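Local structure of aminotransferase (Bacillus subtilis, 6L1O) at residues I35-G40 against M370-E375; H338-Y343 against L387-G392; V350-G355 against R364-S369. The protein is a pyridoxal-phosphate-dependent class I aminotransferase of the operon that makes bacilysin, a dipeptide antibiotic built from L-alanine and L-anticapsin. One frame throughout, in Å; residues are numbered along the deposited sequence.

Interaction 1 of 3, residues I35-G40 against M370-E375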
loop_
_atom_site.group_PDB
_atom_site.type_symbol
_atom_site.label_atom_id
_atom_site.label_comp_id
_atom_site.label_asym_id
_atom_site.label_seq_id
_atom_site.Cartn_x
_atom_site.Cartn_y
_atom_site.Cartn_z
ATOM N N ILE B 35 -2.187 11.978 29.543
ATOM C CA ILE B 35 -2.319 10.523 29.559
ATOM C C ILE B 35 -3.329 10.094 28.508
ATOM O O ILE B 35 -4.521 10.429 28.618
ATOM C CB ILE B 35 -2.846 10.037 30.899
ATOM C CG1 ILE B 35 -1.757 10.228 31.947
ATOM C CG2 ILE B 35 -3.279 8.588 30.806
ATOM C CD1 ILE B 35 -2.158 9.586 33.221
ATOM N N ASN B 36 -2.861 9.325 27.534
ATOM C CA ASN B 36 -3.662 9.028 26.342
ATOM C C ASN B 36 -4.211 7.572 26.348
ATOM O O ASN B 36 -3.537 6.642 25.984
ATOM C CB ASN B 36 -2.824 9.314 25.100
ATOM C CG ASN B 36 -3.538 8.937 23.812
ATOM O OD1 ASN B 36 -4.759 8.716 23.787
ATOM N ND2 ASN B 36 -2.774 8.821 22.745
ATOM N N LEU B 37 -5.450 7.420 26.765
ATOM C CA LEU B 37 -6.118 6.133 26.650
ATOM C C LEU B 37 -7.107 6.128 25.459
ATOM O O LEU B 37 -8.120 5.431 25.501
ATOM C CB LEU B 37 -6.831 5.786 27.932
ATOM C CG LEU B 37 -5.979 5.854 29.197
ATOM C CD1 LEU B 37 -6.750 5.329 30.393
ATOM C CD2 LEU B 37 -4.643 5.135 29.045
ATOM N N GLY B 38 -6.810 6.934 24.444
ATOM C CA GLY B 38 -7.758 7.112 23.341
ATOM C C GLY B 38 -7.493 6.309 22.084
ATOM O O GLY B 38 -8.294 6.391 21.153
ATOM N N GLN B 39 -6.368 5.589 22.022
ATOM C CA GLN B 39 -5.904 5.015 20.749
ATOM C C GLN B 39 -5.588 3.555 20.927
ATOM O O GLN B 39 -5.460 3.091 22.001
ATOM C CB GLN B 39 -4.661 5.766 20.200
ATOM C CG GLN B 39 -4.974 7.184 19.804
ATOM C CD GLN B 39 -3.794 7.924 19.278
ATOM O OE1 GLN B 39 -2.792 8.069 19.961
ATOM N NE2 GLN B 39 -3.889 8.397 18.035
ATOM N N GLY B 40 -5.491 2.835 19.843
ATOM C CA GLY B 40 -5.339 1.411 19.845
ATOM C C GLY B 40 -3.913 0.949 19.523
ATOM O O GLY B 40 -3.737 -0.060 18.846
ATOM N N MET B 370 -6.813 -0.131 26.859
ATOM C CA MET B 370 -5.975 -0.660 27.934
ATOM C C MET B 370 -4.557 -0.966 27.391
ATOM O O MET B 370 -3.894 -1.876 27.868
ATOM C CB MET B 370 -6.578 -1.882 28.514
ATOM C CG MET B 370 -7.941 -1.700 29.146
ATOM S SD MET B 370 -7.901 -0.752 30.647
ATOM C CE MET B 370 -8.442 0.831 30.069
ATOM N N VAL B 371 -4.115 -0.179 26.430
ATOM C CA VAL B 371 -2.736 -0.281 25.892
ATOM C C VAL B 371 -1.827 0.750 26.555
ATOM O O VAL B 371 -1.084 1.453 25.900
ATOM C CB VAL B 371 -2.702 -0.142 24.330
ATOM C CG1 VAL B 371 -3.306 -1.356 23.671
ATOM C CG2 VAL B 371 -3.336 1.162 23.831
ATOM N N SER B 372 -1.884 0.827 27.875
ATOM C CA SER B 372 -1.017 1.658 28.635
ATOM C C SER B 372 -0.612 0.935 29.921
ATOM O O SER B 372 -1.355 0.054 30.471
ATOM C CB SER B 372 -1.720 2.969 28.971
ATOM O OG SER B 372 -1.714 3.870 27.900
ATOM N N LYS B 373 0.539 1.331 30.429
ATOM C CA LYS B 373 1.113 0.652 31.616
ATOM C C LYS B 373 0.256 0.911 32.884
ATOM O O LYS B 373 -0.444 1.910 32.961
ATOM C CB LYS B 373 2.563 1.141 31.799
ATOM C CG LYS B 373 2.696 2.581 32.301
ATOM C CD LYS B 373 4.111 3.162 32.246
ATOM C CE LYS B 373 4.511 3.491 30.802
ATOM N NZ LYS B 373 5.752 4.285 30.716
ATOM N N GLN B 374 0.353 0.025 33.869
ATOM C CA GLN B 374 -0.425 0.130 35.118
ATOM C C GLN B 374 -0.486 1.538 35.741
ATOM O O GLN B 374 -1.556 2.036 36.113
ATOM C CB GLN B 374 0.130 -0.856 36.164
ATOM C CG GLN B 374 -0.202 -0.488 37.621
ATOM C CD GLN B 374 0.482 -1.422 38.637
ATOM O OE1 GLN B 374 0.507 -2.618 38.448
ATOM N NE2 GLN B 374 1.046 -0.854 39.710
ATOM N N GLU B 375 0.670 2.168 35.884
ATOM C CA GLU B 375 0.729 3.472 36.549
ATOM C C GLU B 375 0.113 4.618 35.712
ATOM O O GLU B 375 -0.363 5.629 36.268
ATOM C CB GLU B 375 2.139 3.793 36.983
ATOM C CG GLU B 375 2.635 2.885 38.129
ATOM C CD GLU B 375 1.790 2.973 39.413
ATOM O OE1 GLU B 375 1.364 4.112 39.779
ATOM O OE2 GLU B 375 1.491 1.888 40.033
#

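Interaction 2 of 3, residues H338-Y343 against L387-G392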
loop_
_atom_site.group_PDB
_atom_site.type_symbol
_atom_site.label_atom_id
_atom_site.label_comp_id
_atom_site.label_asym_id
_atom_site.label_seq_id
_atom_site.Cartn_x
_atom_site.Cartn_y
_atom_site.Cartn_z
ATOM N N HIS B 338 -18.712 13.724 22.970
ATOM C CA HIS B 338 -17.699 14.720 22.581
ATOM C C HIS B 338 -17.554 15.777 23.675
ATOM O O HIS B 338 -16.466 16.248 23.911
ATOM C CB HIS B 338 -17.997 15.405 21.236
ATOM C CG HIS B 338 -17.292 14.796 20.056
ATOM N ND1 HIS B 338 -17.971 14.192 19.009
ATOM C CD2 HIS B 338 -15.974 14.693 19.750
ATOM C CE1 HIS B 338 -17.102 13.754 18.105
ATOM N NE2 HIS B 338 -15.882 14.027 18.541
ATOM N N GLN B 339 -18.662 16.109 24.330
ATOM C CA GLN B 339 -18.688 17.092 25.422
ATOM C C GLN B 339 -17.930 16.519 26.685
ATOM O O GLN B 339 -17.131 17.213 27.351
ATOM C CB GLN B 339 -20.156 17.375 25.738
ATOM C CG GLN B 339 -20.425 18.349 26.828
ATOM C CD GLN B 339 -21.917 18.555 27.016
ATOM O OE1 GLN B 339 -22.726 18.259 26.097
ATOM N NE2 GLN B 339 -22.305 19.085 28.205
ATOM N N PHE B 340 -18.214 15.268 26.999
ATOM C CA PHE B 340 -17.529 14.573 28.117
ATOM C C PHE B 340 -16.027 14.364 27.857
ATOM O O PHE B 340 -15.209 14.691 28.733
ATOM C CB PHE B 340 -18.184 13.246 28.388
ATOM C CG PHE B 340 -17.559 12.475 29.523
ATOM C CD1 PHE B 340 -17.505 13.023 30.797
ATOM C CD2 PHE B 340 -17.057 11.213 29.314
ATOM C CE1 PHE B 340 -16.929 12.311 31.832
ATOM C CE2 PHE B 340 -16.497 10.484 30.337
ATOM C CZ PHE B 340 -16.435 11.041 31.604
ATOM N N SER B 341 -15.671 13.879 26.669
ATOM C CA SER B 341 -14.246 13.680 26.314
ATOM C C SER B 341 -13.515 15.000 26.270
ATOM O O SER B 341 -12.391 15.121 26.715
ATOM C CB SER B 341 -14.054 12.858 25.049
ATOM O OG SER B 341 -14.581 13.472 23.872
ATOM N N ASP B 342 -14.156 16.034 25.787
ATOM C CA ASP B 342 -13.546 17.385 25.828
ATOM C C ASP B 342 -13.337 17.907 27.273
ATOM O O ASP B 342 -12.295 18.507 27.583
ATOM C CB ASP B 342 -14.380 18.383 25.027
ATOM C CG ASP B 342 -14.111 18.318 23.511
ATOM O OD1 ASP B 342 -13.064 17.800 23.080
ATOM O OD2 ASP B 342 -14.961 18.810 22.721
ATOM N N TYR B 343 -14.313 17.657 28.145
ATOM C CA TYR B 343 -14.232 18.043 29.551
ATOM C C TYR B 343 -13.088 17.306 30.284
ATOM O O TYR B 343 -12.364 17.922 31.106
ATOM C CB TYR B 343 -15.552 17.792 30.248
ATOM C CG TYR B 343 -15.601 18.342 31.668
ATOM C CD1 TYR B 343 -16.137 19.627 31.932
ATOM C CD2 TYR B 343 -15.147 17.574 32.756
ATOM C CE1 TYR B 343 -16.186 20.130 33.234
ATOM C CE2 TYR B 343 -15.181 18.088 34.052
ATOM C CZ TYR B 343 -15.698 19.357 34.287
ATOM O OH TYR B 343 -15.722 19.822 35.592
ATOM N N LEU B 387 -11.957 15.855 39.657
ATOM C CA LEU B 387 -13.069 16.529 38.965
ATOM C C LEU B 387 -14.385 16.415 39.696
ATOM O O LEU B 387 -15.289 17.217 39.480
ATOM C CB LEU B 387 -13.229 15.976 37.545
ATOM C CG LEU B 387 -12.016 16.067 36.625
ATOM C CD1 LEU B 387 -12.413 15.706 35.202
ATOM C CD2 LEU B 387 -11.462 17.463 36.660
ATOM N N ASN B 388 -14.513 15.377 40.498
ATOM C CA ASN B 388 -15.718 15.120 41.280
ATOM C C ASN B 388 -16.986 14.961 40.413
ATOM O O ASN B 388 -18.051 15.456 40.749
ATOM C CB ASN B 388 -15.888 16.236 42.314
ATOM C CG ASN B 388 -16.896 15.881 43.382
ATOM O OD1 ASN B 388 -18.047 16.359 43.376
ATOM N ND2 ASN B 388 -16.482 15.029 44.303
ATOM N N LEU B 389 -16.853 14.306 39.276
ATOM C CA LEU B 389 -17.997 14.057 38.403
ATOM C C LEU B 389 -18.983 13.042 38.991
ATOM O O LEU B 389 -18.567 12.088 39.665
ATOM C CB LEU B 389 -17.526 13.572 37.035
ATOM C CG LEU B 389 -16.619 14.534 36.279
ATOM C CD1 LEU B 389 -16.245 13.924 34.944
ATOM C CD2 LEU B 389 -17.288 15.870 36.066
ATOM N N PRO B 390 -20.298 13.222 38.725
ATOM C CA PRO B 390 -21.330 12.317 39.253
ATOM C C PRO B 390 -21.453 11.015 38.484
ATOM O O PRO B 390 -22.549 10.677 38.020
ATOM C CB PRO B 390 -22.632 13.151 39.110
ATOM C CG PRO B 390 -22.372 14.009 37.925
ATOM C CD PRO B 390 -20.897 14.352 37.976
ATOM N N PHE B 391 -20.367 10.236 38.412
ATOM C CA PHE B 391 -20.458 8.889 37.854
ATOM C C PHE B 391 -21.450 7.985 38.606
ATOM O O PHE B 391 -22.006 7.048 38.032
ATOM C CB PHE B 391 -19.092 8.214 37.864
ATOM C CG PHE B 391 -18.086 8.853 36.951
ATOM C CD1 PHE B 391 -18.195 8.709 35.587
ATOM C CD2 PHE B 391 -17.053 9.610 37.458
ATOM C CE1 PHE B 391 -17.287 9.296 34.735
ATOM C CE2 PHE B 391 -16.123 10.184 36.618
ATOM C CZ PHE B 391 -16.247 10.024 35.255
ATOM N N GLY B 392 -21.643 8.237 39.905
ATOM C CA GLY B 392 -22.580 7.427 40.683
ATOM C C GLY B 392 -24.071 7.521 40.319
ATOM O O GLY B 392 -24.835 6.589 40.609
#

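Interaction 3 of 3, residues V350-G355 against R364-S369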
loop_
_atom_site.group_PDB
_atom_site.type_symbol
_atom_site.label_atom_id
_atom_site.label_comp_id
_atom_site.label_asym_id
_atom_site.label_seq_id
_atom_site.Cartn_x
_atom_site.Cartn_y
_atom_site.Cartn_z
ATOM N N VAL B 350 -6.516 14.127 30.206
ATOM C CA VAL B 350 -6.550 12.707 29.741
ATOM C C VAL B 350 -7.349 12.594 28.441
ATOM O O VAL B 350 -8.244 13.418 28.187
ATOM C CB VAL B 350 -7.144 11.794 30.800
ATOM C CG1 VAL B 350 -6.315 11.905 32.091
ATOM C CG2 VAL B 350 -8.612 12.077 31.085
ATOM N N VAL B 351 -7.017 11.583 27.637
ATOM C CA VAL B 351 -7.717 11.307 26.386
ATOM C C VAL B 351 -8.454 10.013 26.442
ATOM O O VAL B 351 -7.860 8.950 26.716
ATOM C CB VAL B 351 -6.748 11.283 25.193
ATOM C CG1 VAL B 351 -7.501 10.930 23.876
ATOM C CG2 VAL B 351 -6.053 12.604 25.078
ATOM N N VAL B 352 -9.760 10.095 26.249
ATOM C CA VAL B 352 -10.610 8.931 25.886
ATOM C C VAL B 352 -11.228 9.175 24.484
ATOM O O VAL B 352 -11.287 10.320 24.040
ATOM C CB VAL B 352 -11.700 8.635 26.907
ATOM C CG1 VAL B 352 -11.075 8.342 28.263
ATOM C CG2 VAL B 352 -12.675 9.799 27.015
ATOM N N THR B 353 -11.680 8.131 23.810
ATOM C CA THR B 353 -12.263 8.315 22.494
ATOM C C THR B 353 -13.765 8.530 22.650
ATOM O O THR B 353 -14.437 7.671 23.194
ATOM C CB THR B 353 -12.047 7.112 21.584
ATOM O OG1 THR B 353 -10.729 6.613 21.726
ATOM C CG2 THR B 353 -12.296 7.510 20.099
ATOM N N PRO B 354 -14.294 9.635 22.122
ATOM C CA PRO B 354 -15.741 9.816 22.253
ATOM C C PRO B 354 -16.464 8.829 21.389
ATOM O O PRO B 354 -16.053 8.574 20.258
ATOM C CB PRO B 354 -15.963 11.290 21.806
ATOM C CG PRO B 354 -14.784 11.622 20.972
ATOM C CD PRO B 354 -13.647 10.750 21.396
ATOM N N GLY B 355 -17.503 8.211 21.948
ATOM C CA GLY B 355 -18.182 7.128 21.304
ATOM C C GLY B 355 -18.806 7.510 19.977
ATOM O O GLY B 355 -18.977 6.695 19.111
ATOM N N ARG B 364 -23.491 8.249 23.892
ATOM C CA ARG B 364 -23.460 8.289 25.346
ATOM C C ARG B 364 -22.380 7.370 25.983
ATOM O O ARG B 364 -22.456 7.006 27.150
ATOM C CB ARG B 364 -24.859 7.954 25.899
ATOM C CG ARG B 364 -25.908 9.002 25.501
ATOM C CD ARG B 364 -27.030 9.112 26.521
ATOM N NE ARG B 364 -26.505 9.459 27.847
ATOM C CZ ARG B 364 -26.102 10.678 28.226
ATOM N NH1 ARG B 364 -26.162 11.714 27.401
ATOM N NH2 ARG B 364 -25.608 10.866 29.439
ATOM N N HIS B 365 -21.387 6.995 25.205
ATOM C CA HIS B 365 -20.252 6.203 25.721
ATOM C C HIS B 365 -18.947 6.824 25.291
ATOM O O HIS B 365 -18.892 7.653 24.380
ATOM C CB HIS B 365 -20.287 4.772 25.186
ATOM C CG HIS B 365 -21.369 3.939 25.754
ATOM N ND1 HIS B 365 -22.681 4.041 25.324
ATOM C CD2 HIS B 365 -21.352 2.979 26.695
ATOM C CE1 HIS B 365 -23.425 3.197 26.009
ATOM N NE2 HIS B 365 -22.638 2.512 26.817
ATOM N N VAL B 366 -17.872 6.399 25.950
ATOM C CA VAL B 366 -16.533 6.688 25.513
ATOM C C VAL B 366 -15.804 5.333 25.410
ATOM O O VAL B 366 -16.130 4.379 26.154
ATOM C CB VAL B 366 -15.779 7.685 26.398
ATOM C CG1 VAL B 366 -16.367 9.075 26.291
ATOM C CG2 VAL B 366 -15.726 7.240 27.866
ATOM N N ARG B 367 -14.826 5.253 24.515
ATOM C CA ARG B 367 -13.952 4.071 24.402
ATOM C C ARG B 367 -12.623 4.342 25.107
ATOM O O ARG B 367 -12.000 5.386 24.900
ATOM C CB ARG B 367 -13.675 3.722 22.945
ATOM C CG ARG B 367 -13.074 2.332 22.781
ATOM C CD ARG B 367 -12.485 2.133 21.393
ATOM N NE ARG B 367 -11.378 3.001 21.179
ATOM C CZ ARG B 367 -10.619 3.056 20.095
ATOM N NH1 ARG B 367 -10.876 2.285 19.048
ATOM N NH2 ARG B 367 -9.586 3.900 20.075
ATOM N N ILE B 368 -12.189 3.396 25.918
ATOM C CA ILE B 368 -11.020 3.598 26.769
ATOM C C ILE B 368 -10.100 2.408 26.549
ATOM O O ILE B 368 -10.534 1.280 26.643
ATOM C CB ILE B 368 -11.399 3.693 28.274
ATOM C CG1 ILE B 368 -12.485 4.748 28.536
ATOM C CG2 ILE B 368 -10.181 4.007 29.148
ATOM C CD1 ILE B 368 -12.844 4.887 30.020
ATOM N N SER B 369 -8.869 2.658 26.150
ATOM C CA SER B 369 -8.058 1.511 25.708
ATOM C C SER B 369 -7.072 1.140 26.769
ATOM O O SER B 369 -6.507 2.015 27.435
ATOM C CB SER B 369 -7.334 1.799 24.405
ATOM O OG SER B 369 -6.731 3.036 24.505
#

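Interaction 1 of 3, residues I35-G40 against M370-E375
Leu-37 CG and Ser-372 OG each stand anti to their own carbonyl carbon and beside the backbone N (chi1 -53° and -79°), and across the contact the leucine branch CD2 meets the serine. Leu-37 CD2 lies 3.4 Å from Ser-372 OG and 3.6 Å from Ser-372 CB, a van der Waals contact in which an apolar branch rests on both atoms of a short polar side chain. Asn-36 O approaches the same hydroxyl less closely, 3.8 Å from Ser-372 OG. At the other end of the contact, Val-371 takes over: its CG2, in the crowded position between the backbone N and the carbonyl carbon, touches Gln-39 O at 3.4 Å. The same carbonyl oxygen accepts a hydrogen bond from Ser-369 OG, which precedes the loop 370-373.

The bend of 35-40 is held from within. Asn-36 OD1 accepts from Gly-38 N at 2.8 Å, closing an Asx turn, while the amide's other end, Asn-36 ND2, donates to Gln-39 OE1 at 2.9 Å, with the acceptor in the asparagine amide plane. On the other segment, Lys-373 is the N-cap residue of helix 374-385. That helix covers Leu-37 through Leu-377 and Phe-380, and Val-371 also packs on Tyr-298 of helix 289-313. The chain beyond strand 35-36 passes the loop 370-373 and nears the cofactor at Gly-40, about 6 Å from bound PLP. The cross-contact is van der Waals, mostly methyls against oxygens; the loop's shape rests on hydrogen bonds, those of Asn-36 and that from Ser-369 OG.

Interaction 2 of 3, residues H338-Y343 against L387-G392
Tyr-343 N donates to Gln-339 O at 3.0 Å, a regular bond of helix 337-348, and from this helical turn the tyrosine ring reaches across to Leu-387 and Leu-389. The motif is a helix face packed against the turn that follows helix 374-385: Asn-388 leaves that helix with positive phi, and Pro-390 is the centre of an inverse gamma turn. Contact is wholly apolar. Leu-389 divides its two methyls, CD1 touching Phe-340 CE1 at 3.6 Å and CD2 touching Tyr-343 CE2 at 3.7 Å. The first methyl lies in the plane of the phenylalanine ring, at its edge. Tyr-343 CE2 also meets Leu-387 CD1, at 3.8 Å, and the tyrosine and the two leucine side chains run antiparallel past one another. Both aromatic side chains of the helix leave with CG anti to the backbone N (Phe-340 chi1 -179°), one helical turn apart.

Phe-391 extends the patch beyond Leu-389. Its ring pairs with that of Phe-340 rim to rim, neither lying over the other's face, with centroids 6.0 Å apart and planes at 80°. Phe-334 packs edge-to-face with both Phe-340 and Tyr-343, and Trp-315 stacks on Phe-391, so the patch continues into neighbouring parts of the chain at the surface. Where the two phenylalanines touch, Phe-340 CZ sits 3.7 Å from Phe-391 CE1 and 3.8 Å from Phe-391 CZ.

Interaction 3 of 3, residues V350-G355 against R364-S369
Thr-353 and Arg-367 form the antiparallel hydrogen-bonded pair at the heart of this hairpin: Thr-353 N donates to Arg-367 O at 3.0 Å, and Arg-367 N returns to Thr-353 O at 2.8 Å. Both bonds are nearly straight and each donor lies in the acceptor's carbonyl plane. Thr-353 O also takes a CA-H...O contact from Val-366 CA at 3.3 Å. Nearer the hairpin loop, Gly-355 N donates to His-365 O at 2.9 Å, less straight at 135° and tilted from the carbonyl plane.

On the face carrying Thr-353 and Arg-367 the two side chains lie side by side, pointing the same way. CG of the arginine is anti to the backbone N (chi1 -166°), and the chain bends at chi3 (65°), where NE is set. The guanidinium comes obliquely close to the threonine hydroxyl, and Arg-367 NH2 makes a weak bond to Thr-353 OG1 at 3.4 Å. The opposite face, with Pro-354 and Val-366, is apolar. Beside it the Val-352 and Val-366 side chains cross obliquely, Val-352 CG2 touching Val-366 CB at 3.8 Å, and Val-352 and Ile-368 lie side by side, CG1 to CG1 at 3.9 Å.

Farther out, strand 325-329 flanks the other edge of 365-369, and Phe-380 of helix 374-385 packs on Val-352. The principal partner of the arginine is Asn-178 OD1, bonded by NH1. An arginine held by an asparagine beside the cofactor recalls the pair that receives the substrate carboxylate in class I aminotransferases, and a similar role is consistent with this position. Two nearly straight backbone bonds thus hold the arginine's place on the strand, while the Asn-178 bond and weak NH2 bonds to Thr-353 OG1 and Gly-38 O hold its guanidinium near the cofactor.

Interaction 3 lies between the others, its centre about 11 Å from each, while the centres of interactions 1 and 2 are about 18 Å apart and those two do not touch. Toward interaction 1 the join is a short parallel sheet, in which Val-351 N bonds to Ile-35 O at 2.9 Å. Toward interaction 2 it is packing: Phe-340 CD2 touches Val-366 CG1 at 3.8 Å, so the helix 337-348 covers the apolar face of the hairpin. Proximity to the cofactor falls from interaction 3 to 1 to 2: the side chain of Arg-367 comes to about 5 Å from bound PLP and Gly-40 to about 6 Å, whereas 338-343 with 387-392 lies away from the site.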